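PDB 3G7Q: valine-pyruvate aminotransferase from Salmonella typhimurium, which catalyses pyridoxal 5'-phosphate-dependent transamination between valine and pyruvate, and is probably involved in alanine biosynthesis. Local coordinates for residues Q48-T53 with C291-R296; S61-D66 with G73-T78; A83-L88 with W94-Q99; V224-I229 with N297-L302. All blocks are in the same frame, centred on the assembly; numbering follows the deposited sequence.

Interaction 1. Residues Q48-T53 with C291-R296; sequences QDYFQT and CEMIKR
Tyr50 and Phe51, next to each other on helix 45-61, both present ring edges to Met293 of helix 285-295. Met293 is a selenomethionine modelled in two conformers, and the selenium contacts described belong to one of them, so they are less certain. Its CG lies near the Tyr50 ring plane, 3.4 Å from Tyr50 OH. Its SE lies 4.0 Å from Phe51 CE1, 83° off the ring normal, a Met-aromatic contact at the edge. Toward Tyr50 the selenium sits obliquely, 4.1 Å from CE2. Tyr50 reaches across because its CG is anti to the backbone N (chi1 177°), which sends the phenol tip to helix 285-295; Tyr50 OH is hydrogen-bonded to Asp298, just beyond that helix. Three residues after Met293, Arg296 passes loosely by that hydroxyl, with CD 4.4 Å from Tyr50 OH. Its guanidinium grips Glu292 side-on through NE and NH2, both to OE2, the NE bond being 2.8 Å. NH1 reaches back to Asp57 of helix 45-61. Leu251 and Leu54 close around Met293, while Cys69 of the second subunit packs on Phe51. With no hydrogen bond between the segments, their direct contact is mainly dispersion, probably aided by the polarisable selenium at the slightly positive Phe51 edge.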
loop_
_atom_site.group_PDB
_atom_site.type_symbol
_atom_site.label_atom_id
_atom_site.label_comp_id
_atom_site.label_asym_id
_atom_site.label_seq_id
_atom_site.Cartn_x
_atom_site.Cartn_y
_atom_site.Cartn_z
ATOM N N GLN A 48 19.864 -15.454 -1.569
ATOM C CA GLN A 48 20.397 -14.317 -0.803
ATOM C C GLN A 48 21.673 -13.806 -1.459
ATOM O O GLN A 48 21.871 -12.589 -1.592
ATOM C CB GLN A 48 20.632 -14.714 0.642
ATOM C CG GLN A 48 19.356 -15.124 1.410
ATOM C CD GLN A 48 18.337 -14.001 1.630
ATOM O OE1 GLN A 48 17.190 -14.262 1.999
ATOM N NE2 GLN A 48 18.759 -12.752 1.434
ATOM N N ASP A 49 22.520 -14.725 -1.926
ATOM C CA ASP A 49 23.741 -14.336 -2.628
ATOM C C ASP A 49 23.403 -13.595 -3.924
ATOM O O ASP A 49 24.006 -12.566 -4.234
ATOM C CB ASP A 49 24.601 -15.571 -2.975
ATOM C CG ASP A 49 25.192 -16.258 -1.750
ATOM O OD1 ASP A 49 25.204 -15.677 -0.636
ATOM O OD2 ASP A 49 25.670 -17.405 -1.918
ATOM N N TYR A 50 22.443 -14.126 -4.677
ATOM C CA TYR A 50 21.998 -13.491 -5.908
ATOM C C TYR A 50 21.502 -12.069 -5.644
ATOM O O TYR A 50 21.927 -11.141 -6.304
ATOM C CB TYR A 50 20.868 -14.290 -6.576
ATOM C CG TYR A 50 20.373 -13.596 -7.811
ATOM C CD1 TYR A 50 21.005 -13.781 -9.045
ATOM C CD2 TYR A 50 19.287 -12.721 -7.747
ATOM C CE1 TYR A 50 20.561 -13.119 -10.175
ATOM C CE2 TYR A 50 18.857 -12.045 -8.861
ATOM C CZ TYR A 50 19.478 -12.248 -10.072
ATOM O OH TYR A 50 19.019 -11.570 -11.173
ATOM N N PHE A 51 20.599 -11.901 -4.679
ATOM C CA PHE A 51 20.081 -10.552 -4.380
ATOM C C PHE A 51 21.161 -9.597 -3.889
ATOM O O PHE A 51 21.131 -8.396 -4.212
ATOM C CB PHE A 51 18.943 -10.604 -3.374
ATOM C CG PHE A 51 17.694 -11.326 -3.879
ATOM C CD1 PHE A 51 17.122 -11.013 -5.108
ATOM C CD2 PHE A 51 17.041 -12.235 -3.079
ATOM C CE1 PHE A 51 15.963 -11.662 -5.546
ATOM C CE2 PHE A 51 15.881 -12.899 -3.536
ATOM C CZ PHE A 51 15.359 -12.609 -4.775
ATOM N N GLN A 52 22.106 -10.096 -3.095
ATOM C CA GLN A 52 23.195 -9.247 -2.624
ATOM C C GLN A 52 24.026 -8.722 -3.795
ATOM O O GLN A 52 24.392 -7.528 -3.844
ATOM C CB GLN A 52 24.067 -9.984 -1.606
ATOM C CG GLN A 52 25.261 -9.192 -1.117
ATOM C CD GLN A 52 24.886 -7.891 -0.403
ATOM O OE1 GLN A 52 23.860 -7.815 0.278
ATOM N NE2 GLN A 52 25.749 -6.913 -0.497
ATOM N N THR A 53 24.319 -9.589 -4.757
ATOM C CA THR A 53 25.087 -9.173 -5.920
ATOM C C THR A 53 24.272 -8.220 -6.795
ATOM O O THR A 53 24.789 -7.233 -7.295
ATOM C CB THR A 53 25.539 -10.403 -6.744
ATOM O OG1 THR A 53 26.313 -11.249 -5.895
ATOM C CG2 THR A 53 26.369 -9.988 -7.966
ATOM N N CYS A 291 12.573 -5.535 -13.087
ATOM C CA CYS A 291 13.009 -5.116 -14.418
ATOM C C CYS A 291 14.398 -5.669 -14.726
ATOM O O CYS A 291 14.657 -6.186 -15.818
ATOM C CB CYS A 291 13.066 -3.600 -14.564
ATOM S SG CYS A 291 11.523 -2.775 -14.846
ATOM N N GLU A 292 15.285 -5.558 -13.744
ATOM C CA GLU A 292 16.651 -6.012 -13.892
ATOM C C GLU A 292 16.719 -7.525 -14.046
ATOM O O GLU A 292 17.450 -8.020 -14.908
ATOM C CB GLU A 292 17.477 -5.544 -12.693
ATOM C CG GLU A 292 18.956 -5.547 -12.873
ATOM C CD GLU A 292 19.439 -4.666 -14.038
ATOM O OE1 GLU A 292 18.825 -3.627 -14.384
ATOM O OE2 GLU A 292 20.433 -5.080 -14.634
HETATM N N MSE A 293 15.968 -8.262 -13.221
HETATM C CA MSE A 293 15.967 -9.720 -13.328
HETATM C C MSE A 293 15.429 -10.181 -14.682
HETATM O O MSE A 293 15.947 -11.138 -15.268
HETATM C CB MSE A 293 15.170 -10.372 -12.183
HETATM C CG MSE A 293 15.867 -10.230 -10.845
HETATM SE SE MSE A 293 14.941 -11.161 -9.432
HETATM C CE MSE A 293 13.463 -9.984 -9.327
ATOM N N ILE A 294 14.403 -9.499 -15.187
ATOM C CA ILE A 294 13.829 -9.849 -16.500
ATOM C C ILE A 294 14.841 -9.559 -17.609
ATOM O O ILE A 294 15.063 -10.390 -18.492
ATOM C CB ILE A 294 12.513 -9.105 -16.754
ATOM C CG1 ILE A 294 11.434 -9.659 -15.829
ATOM C CG2 ILE A 294 12.079 -9.244 -18.224
ATOM C CD1 ILE A 294 10.188 -8.800 -15.740
ATOM N N LYS A 295 15.465 -8.390 -17.541
ATOM C CA LYS A 295 16.510 -7.989 -18.505
ATOM C C LYS A 295 17.682 -8.962 -18.543
ATOM O O LYS A 295 18.212 -9.266 -19.612
ATOM C CB LYS A 295 17.026 -6.600 -18.136
ATOM C CG LYS A 295 18.107 -6.037 -19.026
ATOM C CD LYS A 295 18.526 -4.636 -18.554
ATOM N N ARG A 296 18.077 -9.464 -17.372
ATOM C CA ARG A 296 19.179 -10.406 -17.276
ATOM C C ARG A 296 18.768 -11.859 -17.538
ATOM O O ARG A 296 19.617 -12.749 -17.475
ATOM C CB ARG A 296 19.814 -10.315 -15.896
ATOM C CG ARG A 296 20.392 -8.958 -15.572
ATOM C CD ARG A 296 20.949 -8.932 -14.183
ATOM N NE ARG A 296 21.493 -7.599 -13.911
ATOM C CZ ARG A 296 22.435 -7.332 -13.007
ATOM N NH1 ARG A 296 23.010 -8.298 -12.289
ATOM N NH2 ARG A 296 22.839 -6.081 -12.850
#

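Interaction 2. Residues S61-D66 with G73-T78; sequences SGKAAD and GPQGKT
The close part of this contact is the amide of Gln75 laid against the aliphatic chain of Lys63. Gln75 OE1 rests 3.6 Å from Lys63 CB and equally near Lys63 CD, so one oxygen spans the first part of the lysine chain. Lys63 is extended beyond CG, and its methylenes pass Gln75 while the ammonium travels on to Glu292. Gln75 NE2 goes to Glu292 as well, which fixes the amide's rotation and leaves OE1 facing back. A water bridges there, donating to Lys63 O at 2.7 Å and to Gln75 OE1 at 2.8 Å. Both segments lead into helices through glycine. Gly62, with positive phi (91°), ends helix 45-61 and is the N-cap of helix 63-69. Gly76 is the N-cap of helix 77-92, behind a beta-turn closed by Gly76 N to Gly73 O (2.9 Å). The turn thus lies between the short helix 63-69 and helix 77-92 of this class I aminotransferase, and helix 285-295 packs beside it through Ala288 on Gln75. The other end is looser. Exposed Pro74 crosses Asp66 at about a right angle, its CG 4.1 Å from Asp66 OD2 and its CD 4.1 Å from Asp66 CB, and Gly73 CA comes no nearer than 4.4 Å to Asp66 O.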
loop_
_atom_site.group_PDB
_atom_site.type_symbol
_atom_site.label_atom_id
_atom_site.label_comp_id
_atom_site.label_asym_id
_atom_site.label_seq_id
_atom_site.Cartn_x
_atom_site.Cartn_y
_atom_site.Cartn_z
ATOM N N SER A 61 25.396 1.245 -10.160
ATOM C CA SER A 61 25.005 1.824 -11.455
ATOM C C SER A 61 24.070 3.024 -11.339
ATOM O O SER A 61 23.756 3.649 -12.359
ATOM C CB SER A 61 24.319 0.770 -12.311
ATOM O OG SER A 61 23.078 0.384 -11.753
ATOM N N GLY A 62 23.625 3.357 -10.123
ATOM C CA GLY A 62 22.684 4.475 -9.930
ATOM C C GLY A 62 21.226 4.022 -9.977
ATOM O O GLY A 62 20.316 4.813 -9.699
ATOM N N LYS A 63 20.984 2.760 -10.306
ATOM C CA LYS A 63 19.608 2.260 -10.450
ATOM C C LYS A 63 18.824 2.182 -9.141
ATOM O O LYS A 63 17.609 2.419 -9.149
ATOM C CB LYS A 63 19.592 0.921 -11.149
ATOM C CG LYS A 63 20.035 0.981 -12.617
ATOM C CD LYS A 63 20.155 -0.434 -13.164
ATOM C CE LYS A 63 20.710 -0.474 -14.587
ATOM N NZ LYS A 63 21.053 -1.878 -15.004
ATOM N N ALA A 64 19.499 1.892 -8.024
ATOM C CA ALA A 64 18.821 1.823 -6.741
ATOM C C ALA A 64 18.355 3.218 -6.349
ATOM O O ALA A 64 17.203 3.412 -5.941
ATOM C CB ALA A 64 19.727 1.240 -5.664
ATOM N N ALA A 65 19.250 4.191 -6.485
ATOM C CA ALA A 65 18.909 5.572 -6.180
ATOM C C ALA A 65 17.782 6.050 -7.094
ATOM O O ALA A 65 16.869 6.732 -6.629
ATOM C CB ALA A 65 20.136 6.490 -6.294
ATOM N N ASP A 66 17.826 5.692 -8.377
ATOM C CA ASP A 66 16.767 6.102 -9.313
ATOM C C ASP A 66 15.397 5.564 -8.862
ATOM O O ASP A 66 14.383 6.255 -8.945
ATOM C CB ASP A 66 17.028 5.586 -10.721
ATOM C CG ASP A 66 18.132 6.316 -11.452
ATOM O OD1 ASP A 66 18.579 7.397 -11.015
ATOM O OD2 ASP A 66 18.544 5.789 -12.516
ATOM N N GLY A 73 10.508 6.160 -11.855
ATOM C CA GLY A 73 11.817 6.221 -12.508
ATOM C C GLY A 73 11.962 5.401 -13.777
ATOM O O GLY A 73 10.981 4.818 -14.249
ATOM N N PRO A 74 13.195 5.344 -14.334
ATOM C CA PRO A 74 13.510 4.569 -15.551
ATOM C C PRO A 74 13.195 3.079 -15.452
ATOM O O PRO A 74 13.072 2.415 -16.475
ATOM C CB PRO A 74 15.026 4.756 -15.710
ATOM C CG PRO A 74 15.332 6.001 -14.982
ATOM C CD PRO A 74 14.387 6.043 -13.820
ATOM N N GLN A 75 13.151 2.545 -14.236
ATOM C CA GLN A 75 12.758 1.156 -14.009
ATOM C C GLN A 75 11.550 1.142 -13.078
ATOM O O GLN A 75 11.390 0.230 -12.249
ATOM C CB GLN A 75 13.905 0.361 -13.414
ATOM C CG GLN A 75 15.094 0.247 -14.321
ATOM C CD GLN A 75 16.155 -0.631 -13.713
ATOM O OE1 GLN A 75 16.567 -0.404 -12.573
ATOM N NE2 GLN A 75 16.612 -1.639 -14.465
ATOM N N GLY A 76 10.695 2.155 -13.249
ATOM C CA GLY A 76 9.507 2.330 -12.435
ATOM C C GLY A 76 8.357 1.501 -12.948
ATOM O O GLY A 76 8.544 0.651 -13.840
ATOM N N LYS A 77 7.176 1.751 -12.374
ATOM C CA LYS A 77 5.949 1.074 -12.766
ATOM C C LYS A 77 5.848 0.945 -14.288
ATOM O O LYS A 77 5.652 -0.155 -14.797
ATOM C CB LYS A 77 4.715 1.801 -12.218
ATOM N N THR A 78 6.068 2.030 -15.015
ATOM C CA THR A 78 5.944 2.000 -16.482
ATOM C C THR A 78 6.918 1.062 -17.205
ATOM O O THR A 78 6.504 0.285 -18.084
ATOM C CB THR A 78 6.066 3.416 -17.068
ATOM O OG1 THR A 78 5.100 4.266 -16.423
ATOM C CG2 THR A 78 5.837 3.414 -18.586
HETATM O O HOH W 1 16.139 2.055 -11.394
#

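Interaction 3. Residues A83-L88 with W94-Q99; sequences ALAVLL and WDIEPQ
Ala85 puts its methyl against the backbone of the returning chain: CB is 3.9 Å from both Glu97 C and Pro98 N, and 4.0 Å from Pro98 CD. Such a small side chain lets the helix and the loop come close, with the Ala85 and Glu97 CA atoms 5.3 Å apart. One turn later Leu88 takes over. Its CD2 meets the six-membered ring of Trp94 obliquely, 4.2 Å from CZ3, and its CB lies 4.5 Å from Ile96 CG1. With CG anti to the carbonyl carbon (chi1 -64°), the indole swings to the side where Leu88 CD2 lies. Ile96 starts toward the helix, but the rest of its side chain turns off to pack on Ile262 and Trp238. The polar edge is thin. Trp94 N gives Leu88 O a weak bond, long at 3.5 Å though fairly straight (161°), and an inverse gamma turn centred on Asp95 bends the chain. Glu97 starts away from the helix but bends back, and its carboxylate forms a salt bridge with Arg89, whose NH1 also donates to the Ile96 carbonyl. The arrangement is a helix followed by a reversing loop that runs back antiparallel to it and feeds strand 101-104, an outermost strand of the seven-stranded mixed sheet, as in the large domain of fold type I pyridoxal-phosphate enzymes.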
loop_
_atom_site.group_PDB
_atom_site.type_symbol
_atom_site.label_atom_id
_atom_site.label_comp_id
_atom_site.label_asym_id
_atom_site.label_seq_id
_atom_site.Cartn_x
_atom_site.Cartn_y
_atom_site.Cartn_z
ATOM N N ALA A 83 8.050 -4.523 -19.435
ATOM C CA ALA A 83 8.901 -5.702 -19.250
ATOM C C ALA A 83 8.091 -6.963 -18.968
ATOM O O ALA A 83 8.357 -8.031 -19.547
ATOM C CB ALA A 83 9.908 -5.460 -18.116
ATOM N N LEU A 84 7.113 -6.845 -18.085
ATOM C CA LEU A 84 6.229 -7.969 -17.772
ATOM C C LEU A 84 5.394 -8.383 -18.989
ATOM O O LEU A 84 5.170 -9.575 -19.213
ATOM C CB LEU A 84 5.295 -7.610 -16.629
ATOM C CG LEU A 84 5.838 -7.605 -15.209
ATOM C CD1 LEU A 84 4.840 -6.934 -14.231
ATOM C CD2 LEU A 84 6.160 -9.016 -14.763
ATOM N N ALA A 85 4.904 -7.403 -19.741
ATOM C CA ALA A 85 4.146 -7.688 -20.954
ATOM C C ALA A 85 5.007 -8.500 -21.928
ATOM O O ALA A 85 4.577 -9.561 -22.402
ATOM C CB ALA A 85 3.618 -6.397 -21.615
ATOM N N VAL A 86 6.217 -8.011 -22.213
ATOM C CA VAL A 86 7.128 -8.718 -23.122
ATOM C C VAL A 86 7.449 -10.116 -22.595
ATOM O O VAL A 86 7.415 -11.084 -23.358
ATOM C CB VAL A 86 8.424 -7.902 -23.388
ATOM C CG1 VAL A 86 9.415 -8.706 -24.186
ATOM C CG2 VAL A 86 8.089 -6.609 -24.138
ATOM N N LEU A 87 7.696 -10.237 -21.294
ATOM C CA LEU A 87 7.984 -11.532 -20.695
ATOM C C LEU A 87 6.865 -12.540 -20.920
ATOM O O LEU A 87 7.124 -13.699 -21.342
ATOM C CB LEU A 87 8.189 -11.397 -19.187
ATOM C CG LEU A 87 8.422 -12.673 -18.377
ATOM C CD1 LEU A 87 9.770 -13.265 -18.758
ATOM C CD2 LEU A 87 8.344 -12.395 -16.872
ATOM N N LEU A 88 5.635 -12.127 -20.626
ATOM C CA LEU A 88 4.489 -13.048 -20.736
ATOM C C LEU A 88 4.146 -13.354 -22.188
ATOM O O LEU A 88 3.807 -14.506 -22.528
ATOM C CB LEU A 88 3.277 -12.514 -19.965
ATOM C CG LEU A 88 3.452 -12.433 -18.440
ATOM C CD1 LEU A 88 2.235 -11.731 -17.823
ATOM C CD2 LEU A 88 3.720 -13.805 -17.751
ATOM N N TRP A 94 0.977 -15.358 -24.345
ATOM C CA TRP A 94 -0.233 -14.639 -23.931
ATOM C C TRP A 94 -0.285 -13.261 -24.609
ATOM O O TRP A 94 0.726 -12.555 -24.677
ATOM C CB TRP A 94 -0.321 -14.483 -22.412
ATOM C CG TRP A 94 -0.444 -15.749 -21.628
ATOM C CD1 TRP A 94 -0.744 -16.994 -22.098
ATOM C CD2 TRP A 94 -0.412 -15.858 -20.203
ATOM N NE1 TRP A 94 -0.823 -17.889 -21.052
ATOM C CE2 TRP A 94 -0.622 -17.216 -19.879
ATOM C CE3 TRP A 94 -0.186 -14.945 -19.173
ATOM C CZ2 TRP A 94 -0.635 -17.676 -18.569
ATOM C CZ3 TRP A 94 -0.194 -15.405 -17.868
ATOM C CH2 TRP A 94 -0.403 -16.762 -17.578
ATOM N N ASP A 95 -1.463 -12.876 -25.102
ATOM C CA ASP A 95 -1.626 -11.593 -25.789
ATOM C C ASP A 95 -1.829 -10.488 -24.738
ATOM O O ASP A 95 -2.919 -9.974 -24.556
ATOM C CB ASP A 95 -2.788 -11.684 -26.772
ATOM C CG ASP A 95 -2.955 -10.436 -27.608
ATOM O OD1 ASP A 95 -2.073 -9.552 -27.594
ATOM O OD2 ASP A 95 -3.991 -10.351 -28.295
ATOM N N ILE A 96 -0.742 -10.146 -24.056
ATOM C CA ILE A 96 -0.747 -9.164 -22.980
ATOM C C ILE A 96 -0.044 -7.894 -23.437
ATOM O O ILE A 96 0.961 -7.962 -24.111
ATOM C CB ILE A 96 -0.010 -9.732 -21.732
ATOM C CG1 ILE A 96 -0.721 -10.969 -21.188
ATOM C CG2 ILE A 96 0.062 -8.733 -20.586
ATOM C CD1 ILE A 96 -2.198 -10.767 -20.994
ATOM N N GLU A 97 -0.604 -6.736 -23.094
ATOM C CA GLU A 97 0.022 -5.463 -23.365
ATOM C C GLU A 97 0.080 -4.748 -22.029
ATOM O O GLU A 97 -0.560 -5.186 -21.085
ATOM C CB GLU A 97 -0.797 -4.657 -24.364
ATOM C CG GLU A 97 -0.799 -5.195 -25.797
ATOM C CD GLU A 97 0.561 -5.131 -26.486
ATOM O OE1 GLU A 97 1.538 -4.612 -25.893
ATOM O OE2 GLU A 97 0.648 -5.594 -27.644
ATOM N N PRO A 98 0.849 -3.641 -21.928
ATOM C CA PRO A 98 0.897 -2.904 -20.647
ATOM C C PRO A 98 -0.474 -2.500 -20.094
ATOM O O PRO A 98 -0.654 -2.449 -18.884
ATOM C CB PRO A 98 1.732 -1.665 -20.992
ATOM C CG PRO A 98 2.607 -2.111 -22.093
ATOM C CD PRO A 98 1.766 -3.061 -22.922
ATOM N N GLN A 99 -1.446 -2.275 -20.974
ATOM C CA GLN A 99 -2.805 -1.895 -20.575
ATOM C C GLN A 99 -3.560 -3.044 -19.907
ATOM O O GLN A 99 -4.667 -2.841 -19.406
ATOM C CB GLN A 99 -3.638 -1.419 -21.764
ATOM C CG GLN A 99 -2.893 -0.562 -22.764
ATOM C CD GLN A 99 -2.132 -1.403 -23.784
ATOM O OE1 GLN A 99 -2.717 -2.231 -24.494
ATOM N NE2 GLN A 99 -0.833 -1.180 -23.868
#

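Interaction 4. Residues V224-I229 with N297-L302; sequences VPFPGI and NDLLRL
Phe226 has its CG between the backbone N and the carbonyl carbon (chi1 59°), while Leu299 holds CG anti to its own N (chi1 -177°); together these rotamers bring ring and isobutyl group into contact. Leu299 CD2 approaches the ring obliquely, 3.6 Å from Phe226 CD2 and 3.8 Å from Phe226 CE2. The other methyl, CD1, fits against Phe226 CB at 3.9 Å, so the leucine fork straddles the root and flank of the phenylalanine. Beside it Leu300 touches Pro225, with CD1 3.8 Å from Pro225 CB. Cis peptide bonds precede both Pro225 and Pro227, kinking the loop on each side of Phe226. On the helical side, Asn297 closes helix 285-295 with a Schellman motif, and helix 299-325 starts two residues later. Asp298 OD1 sits in the guanidinium plane of Arg301, 3.1 Å from NH2, which stands well above the carboxylate plane; this links the residue before the helix to its first turn, while OD2 bonds Tyr50 OH. Across the two segments the contact is wholly apolar. Around it, Leu87 of helix 77-92 backs Leu299 and Leu300, Leu88 meets Pro225, and Met246 of strand 242-247 lies against Pro225 and Phe226, so the loop is wedged between sheet, helix 77-92 and the start of helix 299-325.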
loop_
_atom_site.group_PDB
_atom_site.type_symbol
_atom_site.label_atom_id
_atom_site.label_comp_id
_atom_site.label_asym_id
_atom_site.label_seq_id
_atom_site.Cartn_x
_atom_site.Cartn_y
_atom_site.Cartn_z
ATOM N N VAL A 224 3.714 -20.408 -11.672
ATOM C CA VAL A 224 4.544 -20.181 -12.840
ATOM C C VAL A 224 4.089 -18.914 -13.525
ATOM O O VAL A 224 2.901 -18.671 -13.598
ATOM C CB VAL A 224 4.372 -21.421 -13.778
ATOM C CG1 VAL A 224 4.633 -21.096 -15.199
ATOM C CG2 VAL A 224 5.215 -22.584 -13.252
ATOM N N PRO A 225 5.008 -18.159 -14.143
ATOM C CA PRO A 225 6.434 -18.353 -14.324
ATOM C C PRO A 225 7.326 -17.980 -13.134
ATOM O O PRO A 225 8.480 -18.364 -13.139
ATOM C CB PRO A 225 6.753 -17.458 -15.540
ATOM C CG PRO A 225 5.736 -16.411 -15.483
ATOM C CD PRO A 225 4.512 -17.024 -14.939
ATOM N N PHE A 226 6.803 -17.238 -12.155
ATOM C CA PHE A 226 7.553 -16.911 -10.935
ATOM C C PHE A 226 6.564 -16.793 -9.785
ATOM O O PHE A 226 5.497 -16.231 -9.962
ATOM C CB PHE A 226 8.372 -15.623 -11.085
ATOM C CG PHE A 226 7.556 -14.418 -11.413
ATOM C CD1 PHE A 226 7.016 -13.640 -10.411
ATOM C CD2 PHE A 226 7.324 -14.072 -12.735
ATOM C CE1 PHE A 226 6.233 -12.537 -10.722
ATOM C CE2 PHE A 226 6.567 -12.981 -13.038
ATOM C CZ PHE A 226 6.024 -12.221 -12.040
ATOM N N PRO A 227 6.929 -17.266 -8.585
ATOM C CA PRO A 227 8.208 -17.868 -8.189
ATOM C C PRO A 227 8.398 -19.342 -8.501
ATOM O O PRO A 227 9.476 -19.888 -8.254
ATOM C CB PRO A 227 8.215 -17.634 -6.682
ATOM C CG PRO A 227 6.785 -17.817 -6.315
ATOM C CD PRO A 227 6.017 -17.147 -7.431
ATOM N N GLY A 228 7.395 -19.993 -9.066
ATOM C CA GLY A 228 7.551 -21.380 -9.493
ATOM C C GLY A 228 7.592 -22.417 -8.392
ATOM O O GLY A 228 8.143 -23.484 -8.575
ATOM N N ILE A 229 6.970 -22.114 -7.263
ATOM C CA ILE A 229 6.894 -23.061 -6.136
ATOM C C ILE A 229 5.680 -23.978 -6.360
ATOM O O ILE A 229 4.645 -23.890 -5.648
ATOM C CB ILE A 229 6.844 -22.333 -4.783
ATOM C CG1 ILE A 229 7.975 -21.291 -4.640
ATOM C CG2 ILE A 229 6.941 -23.398 -3.613
ATOM C CD1 ILE A 229 7.871 -20.328 -3.500
ATOM N N ASN A 297 17.491 -12.084 -17.836
ATOM C CA ASN A 297 16.948 -13.417 -18.092
ATOM C C ASN A 297 17.191 -14.344 -16.893
ATOM O O ASN A 297 17.533 -15.514 -17.060
ATOM C CB ASN A 297 17.521 -14.008 -19.389
ATOM C CG ASN A 297 16.695 -15.165 -19.924
ATOM O OD1 ASN A 297 15.462 -15.099 -19.977
ATOM N ND2 ASN A 297 17.371 -16.229 -20.338
ATOM N N ASP A 298 17.013 -13.802 -15.689
ATOM C CA ASP A 298 17.205 -14.550 -14.452
ATOM C C ASP A 298 15.907 -14.929 -13.752
ATOM O O ASP A 298 15.914 -15.843 -12.929
ATOM C CB ASP A 298 18.008 -13.718 -13.456
ATOM C CG ASP A 298 19.446 -13.538 -13.867
ATOM O OD1 ASP A 298 19.970 -14.409 -14.584
ATOM O OD2 ASP A 298 20.043 -12.528 -13.427
ATOM N N LEU A 299 14.805 -14.248 -14.045
ATOM C CA LEU A 299 13.589 -14.450 -13.241
ATOM C C LEU A 299 13.029 -15.876 -13.364
ATOM O O LEU A 299 12.813 -16.565 -12.360
ATOM C CB LEU A 299 12.555 -13.374 -13.595
ATOM C CG LEU A 299 11.237 -13.369 -12.822
ATOM C CD1 LEU A 299 11.497 -13.241 -11.320
ATOM C CD2 LEU A 299 10.314 -12.247 -13.375
ATOM N N LEU A 300 12.818 -16.332 -14.592
ATOM C CA LEU A 300 12.341 -17.689 -14.799
ATOM C C LEU A 300 13.387 -18.734 -14.408
ATOM O O LEU A 300 13.059 -19.755 -13.792
ATOM C CB LEU A 300 11.885 -17.880 -16.271
ATOM C CG LEU A 300 10.460 -17.389 -16.610
ATOM C CD1 LEU A 300 10.177 -16.009 -16.073
ATOM C CD2 LEU A 300 10.162 -17.447 -18.124
ATOM N N ARG A 301 14.660 -18.492 -14.752
ATOM C CA ARG A 301 15.731 -19.438 -14.436
ATOM C C ARG A 301 15.832 -19.727 -12.934
ATOM O O ARG A 301 15.986 -20.885 -12.489
ATOM C CB ARG A 301 17.081 -18.867 -14.916
ATOM C CG ARG A 301 18.301 -19.735 -14.593
ATOM C CD ARG A 301 19.612 -19.139 -15.140
ATOM N NE ARG A 301 19.999 -17.896 -14.477
ATOM C CZ ARG A 301 20.629 -17.838 -13.301
ATOM N NH1 ARG A 301 20.940 -18.938 -12.633
ATOM N NH2 ARG A 301 20.953 -16.667 -12.776
ATOM N N LEU A 302 15.782 -18.666 -12.155
ATOM C CA LEU A 302 15.931 -18.805 -10.706
ATOM C C LEU A 302 14.720 -19.518 -10.131
ATOM O O LEU A 302 14.866 -20.386 -9.265
ATOM C CB LEU A 302 16.137 -17.448 -10.058
ATOM C CG LEU A 302 17.496 -16.793 -10.319
ATOM C CD1 LEU A 302 17.470 -15.376 -9.710
ATOM C CD2 LEU A 302 18.672 -17.651 -9.796
#

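Interaction 4 is the buried one, and purely apolar across its segments; interactions 1 and 3 are partly buried, and interaction 2 lies at the surface, where a water does the bridging. Helix 285-295 joins the set: Glu292 ties interaction 1 to interaction 2, Ile294 packs on Ala83 and Leu84 of interaction 3, and Met293 O bonds the backbone N of Asp298 in interaction 4. Helix 77-92 is shared by interactions 2 and 3, and the leucines of 83-88 link interaction 3 to interaction 4. The second subunit meets interactions 1 and 2 but not 3 and 4. No salt bridge crosses any of the four contacts; a charged pair links 1 with 2, whereas apolar side chains join 3 and 4.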